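Local coordinates for protein TRAP dicarboxylate transporter-DctP subunit (Desulfovibrio desulfuricans subsp. desulfuricans, PDB 4NHB) that binds sn-glycerol-3-phosphate as the periplasmic solute-binding subunit of a TRAP transporter, probably handing it to the membrane components for uptake, at residues L111-H117 with A327-R331; L140-N144 with I258-A262. All blocks are in the same frame, centred on the assembly; numbering follows the deposited sequence.

Contact 1. Residues L111-H117 with A327-R331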
ATOM      1  N   LEU A 111      -5.625  -7.066 -11.234  1.00 21.66           N
ATOM      2  CA  LEU A 111      -4.509  -7.837 -11.788  1.00 19.60           C
ATOM      3  C   LEU A 111      -4.322  -9.204 -11.114  1.00 20.13           C
ATOM      4  O   LEU A 111      -3.992 -10.193 -11.787  1.00 18.19           O
ATOM      5  CB  LEU A 111      -3.227  -7.039 -11.729  1.00 15.71           C
ATOM      6  CG  LEU A 111      -2.036  -7.801 -12.331  1.00 15.49           C
ATOM      7  CD1 LEU A 111      -2.229  -8.125 -13.821  1.00 16.29           C
ATOM      8  CD2 LEU A 111      -0.756  -7.033 -12.111  1.00 16.97           C
ATOM      9  N   PHE A 112      -4.519  -9.255  -9.795  1.00 14.45           N
ATOM     10  CA  PHE A 112      -4.288 -10.474  -9.024  1.00 17.07           C
ATOM     11  C   PHE A 112      -5.558 -11.157  -8.565  1.00 18.87           C
ATOM     12  O   PHE A 112      -6.474 -10.518  -8.094  1.00 20.23           O
ATOM     13  CB  PHE A 112      -3.408 -10.165  -7.805  1.00 15.17           C
ATOM     14  CG  PHE A 112      -2.095  -9.546  -8.177  1.00 11.97           C
ATOM     15  CD1 PHE A 112      -1.185 -10.257  -8.974  1.00 11.79           C
ATOM     16  CD2 PHE A 112      -1.787  -8.252  -7.794  1.00  6.57           C
ATOM     17  CE1 PHE A 112       0.024  -9.701  -9.357  1.00 14.51           C
ATOM     18  CE2 PHE A 112      -0.568  -7.684  -8.168  1.00 12.71           C
ATOM     19  CZ  PHE A 112       0.336  -8.418  -8.957  1.00 20.06           C
ATOM     20  N   ASP A 113      -5.549 -12.480  -8.608  1.00 11.90           N
ATOM     21  CA  ASP A 113      -6.734 -13.280  -8.381  1.00 14.84           C
ATOM     22  C   ASP A 113      -6.980 -13.366  -6.856  1.00 19.34           C
ATOM     23  O   ASP A 113      -8.121 -13.463  -6.400  1.00 24.49           O
ATOM     24  CB  ASP A 113      -6.533 -14.686  -8.940  1.00 16.08           C
ATOM     25  CG  ASP A 113      -6.527 -14.743 -10.461  1.00 22.51           C
ATOM     26  OD1 ASP A 113      -7.089 -13.851 -11.104  1.00 27.61           O
ATOM     27  OD2 ASP A 113      -5.976 -15.714 -11.010  1.00 30.43           O
ATOM     28  N   ASN A 114      -5.883 -13.327  -6.095  1.00 17.04           N
ATOM     29  CA  ASN A 114      -5.885 -13.432  -4.648  1.00  9.74           C
ATOM     30  C   ASN A 114      -4.496 -13.057  -4.103  1.00 10.99           C
ATOM     31  O   ASN A 114      -3.572 -12.775  -4.864  1.00  9.70           O
ATOM     32  CB  ASN A 114      -6.240 -14.845  -4.264  1.00 15.19           C
ATOM     33  CG  ASN A 114      -5.486 -15.853  -5.073  1.00 15.58           C
ATOM     34  OD1 ASN A 114      -4.253 -15.878  -5.068  1.00 17.59           O
ATOM     35  ND2 ASN A 114      -6.215 -16.691  -5.799  1.00 21.52           N
ATOM     36  N   LEU A 115      -4.342 -13.068  -2.784  1.00 10.76           N
ATOM     37  CA  LEU A 115      -3.088 -12.726  -2.181  1.00 12.24           C
ATOM     38  C   LEU A 115      -1.939 -13.625  -2.640  1.00 16.28           C
ATOM     39  O   LEU A 115      -0.823 -13.142  -2.772  1.00 10.14           O
ATOM     40  CB  LEU A 115      -3.174 -12.799  -0.667  1.00 20.11           C
ATOM     41  CG  LEU A 115      -3.738 -11.612   0.075  1.00 16.45           C
ATOM     42  CD1 LEU A 115      -3.769 -11.964   1.564  1.00 18.00           C
ATOM     43  CD2 LEU A 115      -2.895 -10.360  -0.164  1.00 15.95           C
ATOM     44  N   ASP A 116      -2.201 -14.924  -2.829  1.00  8.67           N
ATOM     45  CA  ASP A 116      -1.135 -15.858  -3.132  1.00 11.31           C
ATOM     46  C   ASP A 116      -0.561 -15.566  -4.518  1.00  9.34           C
ATOM     47  O   ASP A 116       0.647 -15.627  -4.709  1.00 15.39           O
ATOM     48  CB  ASP A 116      -1.615 -17.305  -3.062  1.00 11.84           C
ATOM     49  CG  ASP A 116      -1.893 -17.769  -1.632  1.00 28.41           C
ATOM     50  OD1 ASP A 116      -1.196 -17.315  -0.706  1.00 25.61           O
ATOM     51  OD2 ASP A 116      -2.817 -18.592  -1.456  1.00 40.23           O
ATOM     52  N   HIS A 117      -1.445 -15.209  -5.453  1.00 10.54           N
ATOM     53  CA  HIS A 117      -1.048 -14.797  -6.785  1.00  7.85           C
ATOM     54  C   HIS A 117      -0.145 -13.565  -6.645  1.00  7.67           C
ATOM     55  O   HIS A 117       0.957 -13.527  -7.199  1.00 11.06           O
ATOM     56  CB  HIS A 117      -2.295 -14.496  -7.664  1.00 11.62           C
ATOM     57  CG  HIS A 117      -1.974 -14.065  -9.063  1.00 11.34           C
ATOM     58  ND1 HIS A 117      -2.932 -13.697  -9.976  1.00 13.48           N
ATOM     59  CD2 HIS A 117      -0.784 -13.947  -9.705  1.00 18.27           C
ATOM     60  CE1 HIS A 117      -2.353 -13.368 -11.117  1.00 15.50           C
ATOM     61  NE2 HIS A 117      -1.048 -13.511 -10.976  1.00 16.17           N
ATOM     62  N   ALA A 327       2.928 -10.765 -14.436  1.00 16.64           N
ATOM     63  CA  ALA A 327       1.959 -11.024 -13.384  1.00 13.51           C
ATOM     64  C   ALA A 327       1.071 -12.167 -13.792  1.00 17.56           C
ATOM     65  O   ALA A 327       0.784 -13.059 -12.979  1.00 16.06           O
ATOM     66  CB  ALA A 327       1.117  -9.802 -13.114  1.00 15.09           C
ATOM     67  N   ASP A 328       0.621 -12.123 -15.045  1.00 15.33           N
ATOM     68  CA  ASP A 328      -0.224 -13.190 -15.569  1.00 20.62           C
ATOM     69  C   ASP A 328       0.500 -14.538 -15.567  1.00 21.21           C
ATOM     70  O   ASP A 328      -0.132 -15.573 -15.406  1.00 22.30           O
ATOM     71  CB  ASP A 328      -0.720 -12.889 -16.982  1.00 26.08           C
ATOM     72  CG  ASP A 328      -1.550 -14.031 -17.557  1.00 46.80           C
ATOM     73  OD1 ASP A 328      -2.666 -14.279 -17.038  1.00 47.38           O
ATOM     74  OD2 ASP A 328      -1.082 -14.702 -18.514  1.00 56.48           O
ATOM     75  N   SER A 329       1.812 -14.542 -15.738  1.00 17.66           N
ATOM     76  CA  SER A 329       2.534 -15.810 -15.747  1.00 13.23           C
ATOM     77  C   SER A 329       2.419 -16.541 -14.409  1.00 19.40           C
ATOM     78  O   SER A 329       2.568 -17.760 -14.353  1.00 24.88           O
ATOM     79  CB  SER A 329       3.990 -15.618 -16.134  1.00 15.18           C
ATOM     80  OG  SER A 329       4.774 -15.098 -15.078  1.00 16.04           O
ATOM     81  N   TYR A 330       2.165 -15.803 -13.329  1.00 14.60           N
ATOM     82  CA  TYR A 330       2.116 -16.394 -11.996  1.00 12.35           C
ATOM     83  C   TYR A 330       0.703 -16.823 -11.573  1.00 11.64           C
ATOM     84  O   TYR A 330       0.485 -17.314 -10.441  1.00 17.27           O
ATOM     85  CB  TYR A 330       2.707 -15.443 -10.944  1.00 18.04           C
ATOM     86  CG  TYR A 330       4.213 -15.231 -11.031  1.00 15.65           C
ATOM     87  CD1 TYR A 330       5.105 -16.187 -10.541  1.00 16.97           C
ATOM     88  CD2 TYR A 330       4.739 -14.068 -11.594  1.00 17.55           C
ATOM     89  CE1 TYR A 330       6.474 -15.994 -10.620  1.00 16.72           C
ATOM     90  CE2 TYR A 330       6.092 -13.864 -11.660  1.00 20.47           C
ATOM     91  CZ  TYR A 330       6.964 -14.840 -11.179  1.00 19.05           C
ATOM     92  OH  TYR A 330       8.325 -14.636 -11.255  1.00 21.22           O
ATOM     93  N   ARG A 331      -0.256 -16.648 -12.471  1.00 15.34           N
ATOM     94  CA  ARG A 331      -1.651 -16.914 -12.141  1.00 18.48           C
ATOM     95  C   ARG A 331      -1.879 -18.411 -12.051  1.00 17.97           C
ATOM     96  O   ARG A 331      -1.293 -19.132 -12.869  1.00 19.57           O
ATOM     97  CB  ARG A 331      -2.559 -16.285 -13.203  1.00 19.38           C
ATOM     98  CG  ARG A 331      -3.926 -16.905 -13.314  1.00 21.35           C
ATOM     99  CD  ARG A 331      -4.769 -16.187 -14.368  1.00 23.73           C
ATOM    100  NE  ARG A 331      -5.256 -14.933 -13.817  1.00 25.98           N
ATOM    101  CZ  ARG A 331      -4.769 -13.722 -14.083  1.00 29.82           C
ATOM    102  NH1 ARG A 331      -3.784 -13.553 -14.952  1.00 36.27           N
ATOM    103  NH2 ARG A 331      -5.293 -12.668 -13.468  1.00 27.28           N
TER
HETATM  104  O   HOH W   1      -2.265 -11.389 -13.651  1.00 20.21           O
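Ala327 O is gripped by two donors that reach it from opposite faces of its carbonyl plane: His117 NE2 at 2.8 Å across the contact and Tyr330 N, just past the end of helix 320-329. The bond from His117 NE2 to Ala327 O is almost straight, 177° at the hydrogen, and lies in the imidazole plane. The other ring nitrogen, ND1, accepts from Asp113 N at 3.2 Å, while Asn114, the N-cap of helix 115-122, takes His117 N on its OD1. With CG anti to the backbone N (chi1 -180°), the His117 ring extends from the first turn of that helix to segment 327-331, where the modelled chain ends. Phe112 CD1 sits over one face of the imidazole, and Arg331 CA makes a CH-pi contact with the opposite face, 3.8 Å from the ring centroid.

From there the Arg331 chain bends at chi3 (-77°), bringing its guanidinium face over His117 CE1 and its edge to Asp113. NH2 meets Asp113 OD1 at 3.2 Å from above the carboxylate plane; the bond from NE to Asp113 OD2, 3.0 Å, is weak in angle. Asp328 OD1 also lies beside Arg331 NH1, but too close for the details of that pair to be trusted. Water 1 donates to Leu111 O at 2.8 Å and weakly accepts from Arg331 NH1. Beneath this polar layer Ala327 CB presses on Leu111 CD2 at 3.5 Å, a tight fit, and also touches Phe112 CE1. The Tyr330 side chain leads away from His117, along Ala121 and Thr126, and its hydroxyl bonds to Lys125 N; its carbonyl accepts from Arg120 NH2. Since ND1 accepts and NE2 donates, the imidazole is consistent with the neutral NE2-H form, which the neighbouring guanidinium would probably favour.

Contact 2. Residues L140-N144 with I258-A262; sequences LRTLN and IEEAA
Leu143 and Asn144, just past strand 140-142, pack on the long helix 252-286 in a sheet-against-helix layer of the periplasmic binding protein fold. Asn144 provides the direct polar link: its ND2 donates to Ala262 O at 2.9 Å and 170°. The acceptor lies in the amide plane of Asn144, yet the donor stands 38° out of the carbonyl plane of Ala262. The other end of the amide is satisfied too, since OD1 accepts from Leu240 N in strand 235-243, while Asn144 O accepts from Ser239 OG. One flat side chain thus ties the sheet to the helix: with CG between the backbone N and the carbonyl carbon (chi1 64°), the amide reaches both strand and helix.

Water 2 makes the second polar bridge, donating to Leu143 O at 2.9 Å and to Glu259 O at 3.0 Å, and so joins the carbonyl just after the strand to a helix carbonyl. At the periphery Arg141 and Glu259 carry opposite charges, but NH2 and OE1 stay 4.3 Å apart, beyond a salt bridge. Arg141 NH1 has a long, weak ion pair with Asp244, and the side chains of Arg141 and Glu259 both touch Phe247 of helix 244-248.

The apolar part belongs to Leu143, which also touches Ile242. Its CB lies 3.7 Å from Ala262 CB, and one turn earlier on the helix its CD1 meets Ile258 CG2 at 3.5 Å.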
ATOM      1  N   LEU A 140      16.342   5.921  -3.794  1.00 17.81           N
ATOM      2  CA  LEU A 140      15.813   4.943  -2.842  1.00 12.72           C
ATOM      3  C   LEU A 140      15.933   3.520  -3.382  1.00  8.97           C
ATOM      4  O   LEU A 140      15.859   3.284  -4.586  1.00 14.65           O
ATOM      5  CB  LEU A 140      14.333   5.212  -2.530  1.00 18.72           C
ATOM      6  CG  LEU A 140      13.991   6.617  -2.009  1.00 15.79           C
ATOM      7  CD1 LEU A 140      12.524   6.808  -1.882  1.00 20.18           C
ATOM      8  CD2 LEU A 140      14.634   6.876  -0.698  1.00 15.84           C
ATOM      9  N   ARG A 141      16.076   2.581  -2.464  1.00  8.26           N
ATOM     10  CA  ARG A 141      16.135   1.178  -2.787  1.00  9.01           C
ATOM     11  C   ARG A 141      14.912   0.556  -2.160  1.00 18.25           C
ATOM     12  O   ARG A 141      14.679   0.714  -0.965  1.00 12.86           O
ATOM     13  CB  ARG A 141      17.386   0.593  -2.178  1.00 11.43           C
ATOM     14  CG  ARG A 141      17.751  -0.819  -2.551  1.00 24.33           C
ATOM     15  CD  ARG A 141      19.149  -1.058  -1.948  1.00 36.23           C
ATOM     16  NE  ARG A 141      19.790  -2.303  -2.335  1.00 43.79           N
ATOM     17  CZ  ARG A 141      20.683  -2.418  -3.313  1.00 40.51           C
ATOM     18  NH1 ARG A 141      21.043  -1.366  -4.032  1.00 35.43           N
ATOM     19  NH2 ARG A 141      21.212  -3.601  -3.577  1.00 41.92           N
ATOM     20  N   THR A 142      14.140  -0.151  -2.970  1.00 14.82           N
ATOM     21  CA  THR A 142      12.950  -0.833  -2.494  1.00 15.23           C
ATOM     22  C   THR A 142      13.318  -2.203  -1.915  1.00 16.07           C
ATOM     23  O   THR A 142      13.774  -3.078  -2.649  1.00 10.51           O
ATOM     24  CB  THR A 142      12.011  -0.998  -3.691  1.00 17.44           C
ATOM     25  OG1 THR A 142      11.867   0.279  -4.354  1.00 14.44           O
ATOM     26  CG2 THR A 142      10.646  -1.508  -3.255  1.00 15.86           C
ATOM     27  N   LEU A 143      13.142  -2.406  -0.616  1.00 14.58           N
ATOM     28  CA  LEU A 143      13.671  -3.623   0.027  1.00 11.88           C
ATOM     29  C   LEU A 143      12.705  -4.803   0.044  1.00 18.43           C
ATOM     30  O   LEU A 143      13.114  -5.952   0.249  1.00  9.78           O
ATOM     31  CB  LEU A 143      14.111  -3.319   1.460  1.00 14.62           C
ATOM     32  CG  LEU A 143      15.352  -2.425   1.661  1.00 12.74           C
ATOM     33  CD1 LEU A 143      15.549  -2.078   3.153  1.00 10.12           C
ATOM     34  CD2 LEU A 143      16.609  -3.093   1.087  1.00 15.32           C
ATOM     35  N   ASN A 144      11.411  -4.538  -0.093  1.00 13.25           N
ATOM     36  CA  ASN A 144      10.466  -5.627  -0.074  1.00  7.00           C
ATOM     37  C   ASN A 144       9.131  -5.179  -0.666  1.00 11.44           C
ATOM     38  O   ASN A 144       9.015  -4.051  -1.165  1.00  6.65           O
ATOM     39  CB  ASN A 144      10.320  -6.172   1.362  1.00 10.07           C
ATOM     40  CG  ASN A 144       9.728  -5.158   2.353  1.00 10.30           C
ATOM     41  OD1 ASN A 144       9.243  -4.084   1.977  1.00  9.46           O
ATOM     42  ND2 ASN A 144       9.820  -5.490   3.637  1.00  6.35           N
ATOM     43  N   ILE A 258      20.035  -6.056   6.817  1.00 17.64           N
ATOM     44  CA  ILE A 258      18.921  -5.156   6.461  1.00 19.84           C
ATOM     45  C   ILE A 258      17.973  -5.883   5.501  1.00 19.28           C
ATOM     46  O   ILE A 258      16.764  -5.945   5.724  1.00 13.08           O
ATOM     47  CB  ILE A 258      19.439  -3.862   5.812  1.00 19.29           C
ATOM     48  CG1 ILE A 258      20.050  -2.955   6.869  1.00 16.31           C
ATOM     49  CG2 ILE A 258      18.316  -3.101   5.120  1.00 21.29           C
ATOM     50  CD1 ILE A 258      20.635  -1.684   6.303  1.00 21.02           C
ATOM     51  N   GLU A 259      18.549  -6.442   4.438  1.00 21.04           N
ATOM     52  CA  GLU A 259      17.821  -7.210   3.441  1.00 23.62           C
ATOM     53  C   GLU A 259      17.070  -8.422   4.015  1.00 22.36           C
ATOM     54  O   GLU A 259      15.930  -8.692   3.646  1.00 16.34           O
ATOM     55  CB  GLU A 259      18.800  -7.696   2.376  1.00 24.71           C
ATOM     56  CG  GLU A 259      19.200  -6.648   1.334  1.00 21.36           C
ATOM     57  CD  GLU A 259      20.477  -7.069   0.606  1.00 32.95           C
ATOM     58  OE1 GLU A 259      20.798  -6.449  -0.418  1.00 28.67           O
ATOM     59  OE2 GLU A 259      21.140  -8.046   1.048  1.00 38.72           O
ATOM     60  N   GLU A 260      17.724  -9.174   4.889  1.00 15.33           N
ATOM     61  CA  GLU A 260      17.077 -10.309   5.533  1.00 20.65           C
ATOM     62  C   GLU A 260      15.946  -9.860   6.452  1.00 15.53           C
ATOM     63  O   GLU A 260      14.854 -10.449   6.459  1.00 17.47           O
ATOM     64  CB  GLU A 260      18.108 -11.118   6.336  1.00 26.21           C
ATOM     65  N   ALA A 261      16.197  -8.832   7.254  1.00 17.05           N
ATOM     66  CA  ALA A 261      15.140  -8.264   8.104  1.00 21.27           C
ATOM     67  C   ALA A 261      13.945  -7.765   7.284  1.00 12.67           C
ATOM     68  O   ALA A 261      12.794  -7.997   7.667  1.00 13.32           O
ATOM     69  CB  ALA A 261      15.685  -7.168   8.971  1.00 22.71           C
ATOM     70  N   ALA A 262      14.200  -7.151   6.135  1.00 13.33           N
ATOM     71  CA  ALA A 262      13.087  -6.708   5.262  1.00 12.91           C
ATOM     72  C   ALA A 262      12.328  -7.901   4.709  1.00 15.66           C
ATOM     73  O   ALA A 262      11.093  -7.882   4.641  1.00 12.99           O
ATOM     74  CB  ALA A 262      13.573  -5.836   4.136  1.00 16.39           C
TER
HETATM   75  O   HOH W   2      15.620  -7.060   1.096  1.00 24.47           O

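In the fold
Contacts 1 and 2 lie in different parts of the fold, their centres 23 Å apart and their nearest atoms about 12 Å apart, without touching. In chain order segment 111-117 comes first, then 140-144, 258-262 and finally 327-331, so contact 2 falls within the span that contact 1 closes. Contact 1 fastens the end of the modelled chain, helix 320-329, to the start of helix 115-122. Contact 2 joins the mixed sheet, through strand 140-142 and its partner 235-243, to helix 252-286. The side chains of Phe112 and Asn144 each lie about 12 Å from the bound sn-glycerol-3-phosphate, so neither contact reaches the ligand directly; both probably belong to the scaffold round the pocket.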